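Local coordinates for leucine--trna ligase (Agrobacterium radiobacter, PDB 5AH5), which probably catalyses the ATP-dependent attachment of leucine to tRNA(Leu), and is captured here in complex with its tRNA and a leucyl-adenylate analogue, at residues I779-L784 and I808-V812; V688-L692 and S707-L711; S467-A471 and A481-D485. One frame throughout, in Å; residues are numbered along the deposited sequence.

Interaction 1 of 3, residues I779-L784 and I808-V812; sequences ILSTVL and IINLV. With nucleotides of chain D.
Val783 faces the strand with both of its methyls, and each finds a different partner. CG2 meets Ile809 CG2 tip to tip at 3.8 Å, while CG1 lies 3.7 Å from Leu811 CD1, on a side chain that runs past the valine in the opposite direction. The valine is forked at CB, and with CG1 trans to the backbone N (chi1 -178°) one fork serves each strand residue. Leu811 splits its own ends in turn: CD1 goes to Val783 and also touches Leu784 CD2, whereas CD2 is met by Leu780 CD1 at 3.9 Å. The two leucines of 779-784 start out along the flanks of the helix, and it is their ends, Leu780 CD1 and Leu784 CD2, that come close to Leu811, at a slant. Ile779 adds CG2, 4.2 Å from Ile809 CD1. All these contacts are apolar, and no hydrogen bond joins helix to strand.

Ile808, Asn810 and Val812 point to the other side of the sheet, where the tRNA lies. Asn810 ND2 donates to O2 of C64 of chain D at 2.8 Å (N-H...O 159°) and, less straight, to its O2' at 2.9 Å. Because Asn810 OD1 is bonded to Gly762 N, the amide is held at both ends, which fixes which way round it sits. Ile808 CG2 packs 3.7 Å from N3 of G19 of chain D, and Val812 CG2 rests near the ribose O4' of C64.

Strand 808-813 lies between 753-760 and 798-804 in a mixed four-stranded sheet. With helix 776-785 across one face and RNA on the other, this is a two-layer alpha/beta unit, consistent with the small C-terminal domain by which bacterial leucyl-tRNA synthetases hold the corner of the tRNA.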
loop_
_atom_site.group_PDB
_atom_site.type_symbol
_atom_site.label_atom_id
_atom_site.label_comp_id
_atom_site.label_asym_id
_atom_site.label_seq_id
_atom_site.Cartn_x
_atom_site.Cartn_y
_atom_site.Cartn_z
ATOM N N ILE B 779 5.286 13.289 -49.722
ATOM C CA ILE B 779 6.229 13.135 -48.628
ATOM C C ILE B 779 7.470 12.394 -49.122
ATOM O O ILE B 779 8.576 12.893 -49.011
ATOM C CB ILE B 779 5.621 12.405 -47.414
ATOM C CG1 ILE B 779 4.531 13.251 -46.800
ATOM C CG2 ILE B 779 6.702 12.050 -46.394
ATOM C CD1 ILE B 779 3.780 12.573 -45.661
ATOM N N LEU B 780 7.277 11.238 -49.722
ATOM C CA LEU B 780 8.394 10.474 -50.264
ATOM C C LEU B 780 9.204 11.265 -51.294
ATOM O O LEU B 780 10.415 11.298 -51.261
ATOM C CB LEU B 780 7.897 9.192 -50.946
ATOM C CG LEU B 780 8.983 8.287 -51.464
ATOM C CD1 LEU B 780 9.806 7.718 -50.332
ATOM C CD2 LEU B 780 8.359 7.186 -52.301
ATOM N N SER B 781 8.519 11.891 -52.209
ATOM C CA SER B 781 9.201 12.698 -53.222
ATOM C C SER B 781 10.017 13.864 -52.554
ATOM O O SER B 781 11.173 14.106 -52.905
ATOM C CB SER B 781 8.155 13.195 -54.240
ATOM O OG SER B 781 8.587 14.379 -54.778
ATOM N N THR B 782 9.459 14.498 -51.527
ATOM C CA THR B 782 10.189 15.533 -50.790
ATOM C C THR B 782 11.424 14.985 -50.048
ATOM O O THR B 782 12.505 15.615 -50.078
ATOM C CB THR B 782 9.257 16.277 -49.811
ATOM O OG1 THR B 782 8.171 16.793 -50.577
ATOM C CG2 THR B 782 9.987 17.461 -49.081
ATOM N N VAL B 783 11.279 13.818 -49.455
ATOM C CA VAL B 783 12.369 13.129 -48.729
ATOM C C VAL B 783 13.516 12.749 -49.697
ATOM O O VAL B 783 14.683 12.941 -49.385
ATOM C CB VAL B 783 11.910 11.850 -47.957
ATOM C CG1 VAL B 783 13.063 11.220 -47.205
ATOM C CG2 VAL B 783 10.840 12.175 -46.935
ATOM N N LEU B 784 13.176 12.222 -50.862
ATOM C CA LEU B 784 14.179 11.726 -51.819
ATOM C C LEU B 784 14.951 12.864 -52.405
ATOM O O LEU B 784 16.070 12.669 -52.789
ATOM C CB LEU B 784 13.585 10.855 -52.933
ATOM C CG LEU B 784 12.946 9.574 -52.402
ATOM C CD1 LEU B 784 12.188 8.851 -53.512
ATOM C CD2 LEU B 784 13.986 8.716 -51.746
ATOM N N ILE B 808 7.385 9.503 -38.333
ATOM C CA ILE B 808 8.677 9.163 -38.883
ATOM C C ILE B 808 8.607 8.635 -40.325
ATOM O O ILE B 808 7.598 8.080 -40.725
ATOM C CB ILE B 808 9.349 8.179 -37.965
ATOM C CG1 ILE B 808 10.849 8.183 -38.229
ATOM C CG2 ILE B 808 8.728 6.782 -38.106
ATOM C CD1 ILE B 808 11.699 7.799 -37.059
ATOM N N ILE B 809 9.679 8.812 -41.085
ATOM C CA ILE B 809 9.856 8.033 -42.353
ATOM C C ILE B 809 11.213 7.360 -42.371
ATOM O O ILE B 809 12.247 8.018 -42.200
ATOM C CB ILE B 809 9.583 8.853 -43.638
ATOM C CG1 ILE B 809 9.631 7.930 -44.860
ATOM C CG2 ILE B 809 10.529 10.045 -43.775
ATOM C CD1 ILE B 809 8.976 8.504 -46.060
ATOM N N ASN B 810 11.198 6.031 -42.477
ATOM C CA ASN B 810 12.394 5.244 -42.642
ATOM C C ASN B 810 12.469 4.691 -44.094
ATOM O O ASN B 810 11.583 3.965 -44.536
ATOM C CB ASN B 810 12.418 4.099 -41.677
ATOM C CG ASN B 810 13.670 3.323 -41.730
ATOM O OD1 ASN B 810 14.739 3.839 -42.009
ATOM N ND2 ASN B 810 13.547 2.012 -41.496
ATOM N N LEU B 811 13.502 5.087 -44.812
ATOM C CA LEU B 811 13.771 4.568 -46.174
ATOM C C LEU B 811 14.613 3.284 -46.117
ATOM O O LEU B 811 15.663 3.264 -45.466
ATOM C CB LEU B 811 14.516 5.610 -46.954
ATOM C CG LEU B 811 13.896 6.997 -47.015
ATOM C CD1 LEU B 811 14.825 7.993 -47.714
ATOM C CD2 LEU B 811 12.544 6.940 -47.668
ATOM N N VAL B 812 14.115 2.206 -46.708
ATOM C CA VAL B 812 14.834 0.902 -46.704
ATOM C C VAL B 812 15.620 0.777 -48.010
ATOM O O VAL B 812 15.018 0.849 -49.096
ATOM C CB VAL B 812 13.863 -0.251 -46.590
ATOM C CG1 VAL B 812 14.618 -1.581 -46.642
ATOM C CG2 VAL B 812 13.100 -0.177 -45.260
ATOM P P C D 64 11.410 -6.620 -41.038
ATOM O OP1 C D 64 10.292 -6.644 -41.990
ATOM O OP2 C D 64 12.549 -7.552 -41.112
ATOM O "O5'" C D 64 12.033 -5.163 -41.152
ATOM C "C5'" C D 64 12.997 -4.840 -42.152
ATOM C "C4'" C D 64 13.321 -3.372 -42.053
ATOM O "O4'" C D 64 12.150 -2.561 -42.356
ATOM C "C3'" C D 64 13.748 -2.904 -40.682
ATOM O "O3'" C D 64 15.118 -3.200 -40.453
ATOM C "C2'" C D 64 13.486 -1.407 -40.782
ATOM O "O2'" C D 64 14.499 -0.776 -41.518
ATOM C "C1'" C D 64 12.185 -1.370 -41.571
ATOM N N1 C D 64 10.979 -1.311 -40.722
ATOM C C2 C D 64 10.611 -0.090 -40.130
ATOM O O2 C D 64 11.333 0.902 -40.294
ATOM N N3 C D 64 9.514 -0.047 -39.333
ATOM C C4 C D 64 8.763 -1.141 -39.169
ATOM N N4 C D 64 7.667 -1.043 -38.408
ATOM C C5 C D 64 9.099 -2.387 -39.779
ATOM C C6 C D 64 10.218 -2.432 -40.519
ATOM P P G D 19 8.996 4.283 -29.133
ATOM O OP1 G D 19 9.946 4.777 -28.135
ATOM O OP2 G D 19 7.581 4.611 -29.148
ATOM O "O5'" G D 19 9.544 4.795 -30.554
ATOM C "C5'" G D 19 10.969 4.913 -30.820
ATOM C "C4'" G D 19 11.193 5.662 -32.121
ATOM O "O4'" G D 19 10.701 4.840 -33.211
ATOM C "C3'" G D 19 10.422 6.984 -32.220
ATOM O "O3'" G D 19 11.087 8.018 -32.870
ATOM C "C2'" G D 19 9.210 6.621 -33.052
ATOM O "O2'" G D 19 8.534 7.661 -33.710
ATOM C "C1'" G D 19 9.823 5.613 -34.010
ATOM N N9 G D 19 8.890 4.705 -34.662
ATOM C C8 G D 19 7.605 4.392 -34.289
ATOM N N7 G D 19 7.049 3.502 -35.066
ATOM C C5 G D 19 8.034 3.192 -35.995
ATOM C C6 G D 19 8.022 2.279 -37.081
ATOM O O6 G D 19 7.120 1.512 -37.435
ATOM N N1 G D 19 9.228 2.289 -37.770
ATOM C C2 G D 19 10.316 3.064 -37.451
ATOM N N2 G D 19 11.404 2.919 -38.233
ATOM N N3 G D 19 10.337 3.923 -36.446
ATOM C C4 G D 19 9.175 3.927 -35.760
#

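Interaction 2 of 3, residues V688-L692 and S707-L711. With nucleotides of chain D.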
loop_
_atom_site.group_PDB
_atom_site.type_symbol
_atom_site.label_atom_id
_atom_site.label_comp_id
_atom_site.label_asym_id
_atom_site.label_seq_id
_atom_site.Cartn_x
_atom_site.Cartn_y
_atom_site.Cartn_z
ATOM N N VAL B 688 5.515 24.975 -21.049
ATOM C CA VAL B 688 4.524 25.979 -21.485
ATOM C C VAL B 688 4.874 27.344 -20.987
ATOM O O VAL B 688 4.742 28.354 -21.719
ATOM C CB VAL B 688 3.094 25.568 -21.071
ATOM C CG1 VAL B 688 2.095 26.699 -21.163
ATOM C CG2 VAL B 688 2.665 24.358 -21.899
ATOM N N THR B 689 5.313 27.408 -19.731
ATOM C CA THR B 689 5.677 28.656 -19.149
ATOM C C THR B 689 6.848 29.265 -19.938
ATOM O O THR B 689 6.845 30.430 -20.204
ATOM C CB THR B 689 6.091 28.475 -17.655
ATOM O OG1 THR B 689 5.050 27.747 -16.957
ATOM C CG2 THR B 689 6.409 29.795 -17.024
ATOM N N ASN B 690 7.853 28.476 -20.267
ATOM C CA ASN B 690 8.988 28.999 -21.046
ATOM C C ASN B 690 8.532 29.472 -22.410
ATOM O O ASN B 690 8.943 30.536 -22.840
ATOM C CB ASN B 690 10.098 27.989 -21.175
ATOM C CG ASN B 690 10.674 27.593 -19.831
ATOM O OD1 ASN B 690 10.690 28.382 -18.876
ATOM N ND2 ASN B 690 11.176 26.373 -19.762
ATOM N N LEU B 691 7.598 28.729 -23.000
ATOM C CA LEU B 691 7.033 29.023 -24.301
ATOM C C LEU B 691 6.427 30.368 -24.312
ATOM O O LEU B 691 6.669 31.168 -25.255
ATOM C CB LEU B 691 5.989 27.992 -24.708
ATOM C CG LEU B 691 5.326 28.245 -26.067
ATOM C CD1 LEU B 691 6.370 28.035 -27.167
ATOM C CD2 LEU B 691 4.105 27.358 -26.251
ATOM N N LEU B 692 5.667 30.665 -23.260
ATOM C CA LEU B 692 4.975 31.938 -23.193
ATOM C C LEU B 692 5.886 33.130 -22.904
ATOM O O LEU B 692 5.578 34.269 -23.295
ATOM C CB LEU B 692 3.833 31.874 -22.188
ATOM C CG LEU B 692 2.706 30.907 -22.537
ATOM C CD1 LEU B 692 1.623 30.998 -21.476
ATOM C CD2 LEU B 692 2.134 31.200 -23.915
ATOM N N SER B 707 -3.948 31.206 -23.048
ATOM C CA SER B 707 -2.835 30.363 -22.700
ATOM C C SER B 707 -2.478 30.462 -21.238
ATOM O O SER B 707 -2.049 29.490 -20.675
ATOM C CB SER B 707 -1.578 30.740 -23.497
ATOM O OG SER B 707 -1.799 30.566 -24.876
ATOM N N LEU B 708 -2.527 31.670 -20.710
ATOM C CA LEU B 708 -2.186 31.950 -19.358
ATOM C C LEU B 708 -3.247 31.351 -18.425
ATOM O O LEU B 708 -2.898 30.743 -17.431
ATOM C CB LEU B 708 -2.098 33.458 -19.146
ATOM C CG LEU B 708 -0.881 34.154 -19.806
ATOM C CD1 LEU B 708 -1.013 35.639 -19.624
ATOM C CD2 LEU B 708 0.430 33.701 -19.230
ATOM N N ARG B 709 -4.521 31.555 -18.747
ATOM C CA ARG B 709 -5.616 30.955 -18.008
ATOM C C ARG B 709 -5.586 29.421 -18.114
ATOM O O ARG B 709 -5.819 28.722 -17.139
ATOM C CB ARG B 709 -6.961 31.532 -18.448
ATOM C CG ARG B 709 -7.073 32.978 -18.024
ATOM C CD ARG B 709 -8.467 33.391 -17.619
ATOM N NE ARG B 709 -8.466 34.823 -17.308
ATOM C CZ ARG B 709 -8.621 35.801 -18.205
ATOM N NH1 ARG B 709 -8.741 35.523 -19.513
ATOM N NH2 ARG B 709 -8.616 37.044 -17.802
ATOM N N LEU B 710 -5.169 28.909 -19.252
ATOM C CA LEU B 710 -5.047 27.484 -19.410
ATOM C C LEU B 710 -3.896 26.934 -18.564
ATOM O O LEU B 710 -4.046 25.888 -17.952
ATOM C CB LEU B 710 -4.895 27.160 -20.873
ATOM C CG LEU B 710 -5.344 25.855 -21.491
ATOM C CD1 LEU B 710 -6.800 25.519 -21.142
ATOM C CD2 LEU B 710 -5.155 25.947 -23.021
ATOM N N LEU B 711 -2.780 27.665 -18.508
ATOM C CA LEU B 711 -1.607 27.313 -17.742
ATOM C C LEU B 711 -1.968 27.134 -16.237
ATOM O O LEU B 711 -1.555 26.187 -15.626
ATOM C CB LEU B 711 -0.537 28.425 -17.851
ATOM C CG LEU B 711 0.767 28.271 -17.067
ATOM C CD1 LEU B 711 1.322 26.908 -17.322
ATOM C CD2 LEU B 711 1.792 29.329 -17.428
ATOM P P A D 25 12.976 24.209 -17.377
ATOM O OP1 A D 25 12.313 25.496 -17.352
ATOM O OP2 A D 25 14.282 23.976 -17.980
ATOM O "O5'" A D 25 13.077 23.659 -15.875
ATOM C "C5'" A D 25 14.143 24.013 -15.049
ATOM C "C4'" A D 25 14.206 23.093 -13.864
ATOM O "O4'" A D 25 14.320 21.731 -14.338
ATOM C "C3'" A D 25 15.458 23.337 -13.035
ATOM O "O3'" A D 25 15.232 24.335 -12.073
ATOM C "C2'" A D 25 15.770 21.974 -12.468
ATOM O "O2'" A D 25 15.125 21.668 -11.278
ATOM C "C1'" A D 25 15.311 21.051 -13.597
ATOM N N9 A D 25 16.386 20.660 -14.498
ATOM C C8 A D 25 16.564 20.970 -15.828
ATOM N N7 A D 25 17.615 20.399 -16.363
ATOM C C5 A D 25 18.189 19.699 -15.310
ATOM C C6 A D 25 19.332 18.887 -15.224
ATOM N N6 A D 25 20.136 18.639 -16.252
ATOM N N1 A D 25 19.601 18.296 -14.032
ATOM C C2 A D 25 18.783 18.539 -13.001
ATOM N N3 A D 25 17.686 19.290 -12.959
ATOM C C4 A D 25 17.418 19.815 -14.168
#
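Leu711 reaches between Val688 and Thr689, one turn of its helix from Ser707, which faces Leu692. Leu711 CG stands trans to the backbone N (chi1 178°), which sends its fork toward Val688 and Thr689. The leucine CD1 lies 3.9 Å from Val688 CG1, the two side chains passing in opposite senses; Leu711 CD2 comes to 3.7 Å from Thr689 OG1, with the threonine crossing it at about a right angle. At the other end Leu692 extends its fork over Ser707: its CD2 is 3.8 Å from the serine CB, and its CD1 touches Leu708 CD2 at 3.7 Å. A residue as small as serine suits this place, since the branched leucine end can settle directly on its CB.

The two helix segments run nearly antiparallel, at 161°, with axes 10.9 Å apart, and a second shell encloses the seam. Helix 617-632 supplies Leu629 against Leu692 and Leu708, and helix 653-674 packs Ala665 on Val688 and Ile658 on Ser707, as expected inside the helical bundle of the anticodon-binding domain. The buried hydroxyls are provided for: Thr689 OG1 is bonded to Ile685 O and Tyr622 OH, Ser707 OG to Val703 O.

Next to this core, Asn690 leaves helix 678-695 toward the RNA. Its ND2 donates to OP1 of A25 of chain D at 2.8 Å in a practically straight bond (179°), and Arg625 NH2 holds its OD1, which orients the amide.

Van der Waals packing, mostly of methyls and with no cross-helix hydrogen bond, has little directionality; polar side-chain bonds go elsewhere, to carbonyls of their own helices, to Tyr622 and Arg625, and to the phosphate.

Interaction 3 of 3, residues S467-A471 and A481-D485; sequences SWMKA and ARDPD
Met469 and Arg482 are joined by the straighter of two hydrogen bonds: Arg482 N donates to Met469 O at 2.9 Å (161°), in the plane of the carbonyl. The same oxygen also takes a CA-H...O contact from Ala481. The second bond, from Arg482 NE to Trp468 O at 3.3 Å, is weak and bent (125°). It can form because the arginine chain is extended from CG to NE and so carries the guanidinium past the end of the short helix, where the Trp468 carbonyl meets its edge. Within 481-485, Asp483 OD1 accepts from Asp485 N at 2.9 Å in an Asx turn, while its OD2 is held by His431 NE2 and Trp189 NE1.

The backbone bond stands at the start of a beta hairpin, strands 470-472 and 479-482. Lys470 is the first residue to leave helical geometry, and it pairs with Ala481 as an antiparallel non-hydrogen-bonded pair. Between 467-471 and 481-485 lie Cys473 and Cys476, which with Cys432 and Cys435 bind the zinc ion; Ala471, whose small side chain leaves room for the Arg482 guanidinium to lie against its CB, is about 10 Å from the metal by its side chain.

Contacts with the flat groups centre on Arg482. Its CD sits over one face of the Trp468 six-membered ring, 3.6 Å from the centroid, as a CH-pi contact. The side chains cross at about a right angle, with ring and guanidinium planes 57° apart, and the charged end is too distant for more than a weak cation-pi attraction. Trp468 NE1 is engaged by Leu448 O.

Among apolar contacts, Met469, bent at chi2 and chi3, curls its CE to 3.8 Å from Pro484 CB.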
loop_
_atom_site.group_PDB
_atom_site.type_symbol
_atom_site.label_atom_id
_atom_site.label_comp_id
_atom_site.label_asym_id
_atom_site.label_seq_id
_atom_site.Cartn_x
_atom_site.Cartn_y
_atom_site.Cartn_z
ATOM N N SER B 467 -12.817 -4.038 38.621
ATOM C CA SER B 467 -14.193 -3.675 38.330
ATOM C C SER B 467 -14.452 -3.686 36.840
ATOM O O SER B 467 -15.484 -4.237 36.397
ATOM C CB SER B 467 -14.652 -2.371 38.937
ATOM O OG SER B 467 -13.689 -1.374 38.859
ATOM N N TRP B 468 -13.500 -3.217 36.031
ATOM C CA TRP B 468 -13.705 -3.357 34.536
ATOM C C TRP B 468 -13.834 -4.825 34.136
ATOM O O TRP B 468 -14.698 -5.197 33.340
ATOM C CB TRP B 468 -12.612 -2.650 33.802
ATOM C CG TRP B 468 -12.880 -2.600 32.273
ATOM C CD1 TRP B 468 -13.473 -1.593 31.575
ATOM C CD2 TRP B 468 -12.515 -3.590 31.342
ATOM N NE1 TRP B 468 -13.495 -1.926 30.234
ATOM C CE2 TRP B 468 -12.934 -3.159 30.076
ATOM C CE3 TRP B 468 -11.856 -4.806 31.443
ATOM C CZ2 TRP B 468 -12.686 -3.909 28.903
ATOM C CZ3 TRP B 468 -11.634 -5.552 30.289
ATOM C CH2 TRP B 468 -12.083 -5.108 29.043
ATOM N N MET B 469 -13.036 -5.713 34.716
ATOM C CA MET B 469 -13.115 -7.134 34.351
ATOM C C MET B 469 -14.411 -7.916 34.713
ATOM O O MET B 469 -14.715 -8.970 34.092
ATOM C CB MET B 469 -11.916 -7.892 34.963
ATOM C CG MET B 469 -10.578 -7.542 34.325
ATOM S SD MET B 469 -10.469 -8.203 32.636
ATOM C CE MET B 469 -10.135 -9.923 32.927
ATOM N N LYS B 470 -15.104 -7.463 35.759
ATOM C CA LYS B 470 -16.355 -8.095 36.217
ATOM C C LYS B 470 -17.457 -7.969 35.197
ATOM O O LYS B 470 -17.729 -6.887 34.735
ATOM C CB LYS B 470 -16.863 -7.441 37.520
ATOM C CG LYS B 470 -16.056 -7.866 38.728
ATOM C CD LYS B 470 -16.473 -7.167 40.017
ATOM C CE LYS B 470 -15.675 -7.728 41.203
ATOM N NZ LYS B 470 -15.495 -6.763 42.338
ATOM N N ALA B 471 -18.077 -9.094 34.861
ATOM C CA ALA B 471 -19.151 -9.125 33.887
ATOM C C ALA B 471 -20.143 -10.270 34.156
ATOM O O ALA B 471 -19.760 -11.377 34.558
ATOM C CB ALA B 471 -18.558 -9.293 32.501
ATOM N N ALA B 481 -15.904 -13.115 33.562
ATOM C CA ALA B 481 -14.798 -12.183 33.355
ATOM C C ALA B 481 -14.710 -11.729 31.871
ATOM O O ALA B 481 -14.939 -12.513 30.976
ATOM C CB ALA B 481 -13.492 -12.846 33.813
ATOM N N ARG B 482 -14.426 -10.461 31.645
ATOM C CA ARG B 482 -14.196 -9.978 30.272
ATOM C C ARG B 482 -12.917 -10.589 29.757
ATOM O O ARG B 482 -12.086 -11.037 30.539
ATOM C CB ARG B 482 -14.073 -8.476 30.229
ATOM C CG ARG B 482 -15.333 -7.819 30.598
ATOM C CD ARG B 482 -15.286 -6.373 30.189
ATOM N NE ARG B 482 -16.476 -5.738 30.631
ATOM C CZ ARG B 482 -17.694 -5.967 30.126
ATOM N NH1 ARG B 482 -17.897 -6.816 29.117
ATOM N NH2 ARG B 482 -18.725 -5.301 30.638
ATOM N N ASP B 483 -12.768 -10.646 28.444
ATOM C CA ASP B 483 -11.482 -10.988 27.871
ATOM C C ASP B 483 -10.482 -9.913 28.286
ATOM O O ASP B 483 -10.792 -8.746 28.167
ATOM C CB ASP B 483 -11.569 -11.090 26.342
ATOM C CG ASP B 483 -10.341 -11.754 25.763
ATOM O OD1 ASP B 483 -9.259 -11.137 25.729
ATOM O OD2 ASP B 483 -10.443 -12.948 25.450
ATOM N N PRO B 484 -9.304 -10.305 28.828
ATOM C CA PRO B 484 -8.336 -9.303 29.272
ATOM C C PRO B 484 -7.479 -8.621 28.151
ATOM O O PRO B 484 -6.670 -7.724 28.476
ATOM C CB PRO B 484 -7.434 -10.113 30.196
ATOM C CG PRO B 484 -7.412 -11.499 29.576
ATOM C CD PRO B 484 -8.783 -11.682 29.004
ATOM N N ASP B 485 -7.650 -9.045 26.897
ATOM C CA ASP B 485 -6.761 -8.631 25.766
ATOM C C ASP B 485 -7.489 -7.736 24.779
ATOM O O ASP B 485 -8.756 -7.692 24.766
ATOM C CB ASP B 485 -6.202 -9.851 25.043
ATOM C CG ASP B 485 -5.230 -10.655 25.917
ATOM O OD1 ASP B 485 -4.757 -10.093 26.934
ATOM O OD2 ASP B 485 -4.931 -11.822 25.593
#

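Interactions 1 and 2 are buried and apolar, each with polar asparagine bonding to the tRNA beside it, whereas interaction 3 lies near the surface, its nearest atom about 24 Å from the nucleic acid. None of the three shares an element with another. Interaction 2 joins two helices of the anticodon-binding bundle; interaction 1 seats a helix on a sheet in the C-terminal part of the chain, about 35 Å away between centres. Interaction 3, on the opposite side of the chain's centre from both, lies at the start of the zinc-bearing hairpin and combines a backbone hydrogen bond, a weak one from an arginine, and an arginine methylene set over a tryptophan face, where the others mainly pack methyl groups.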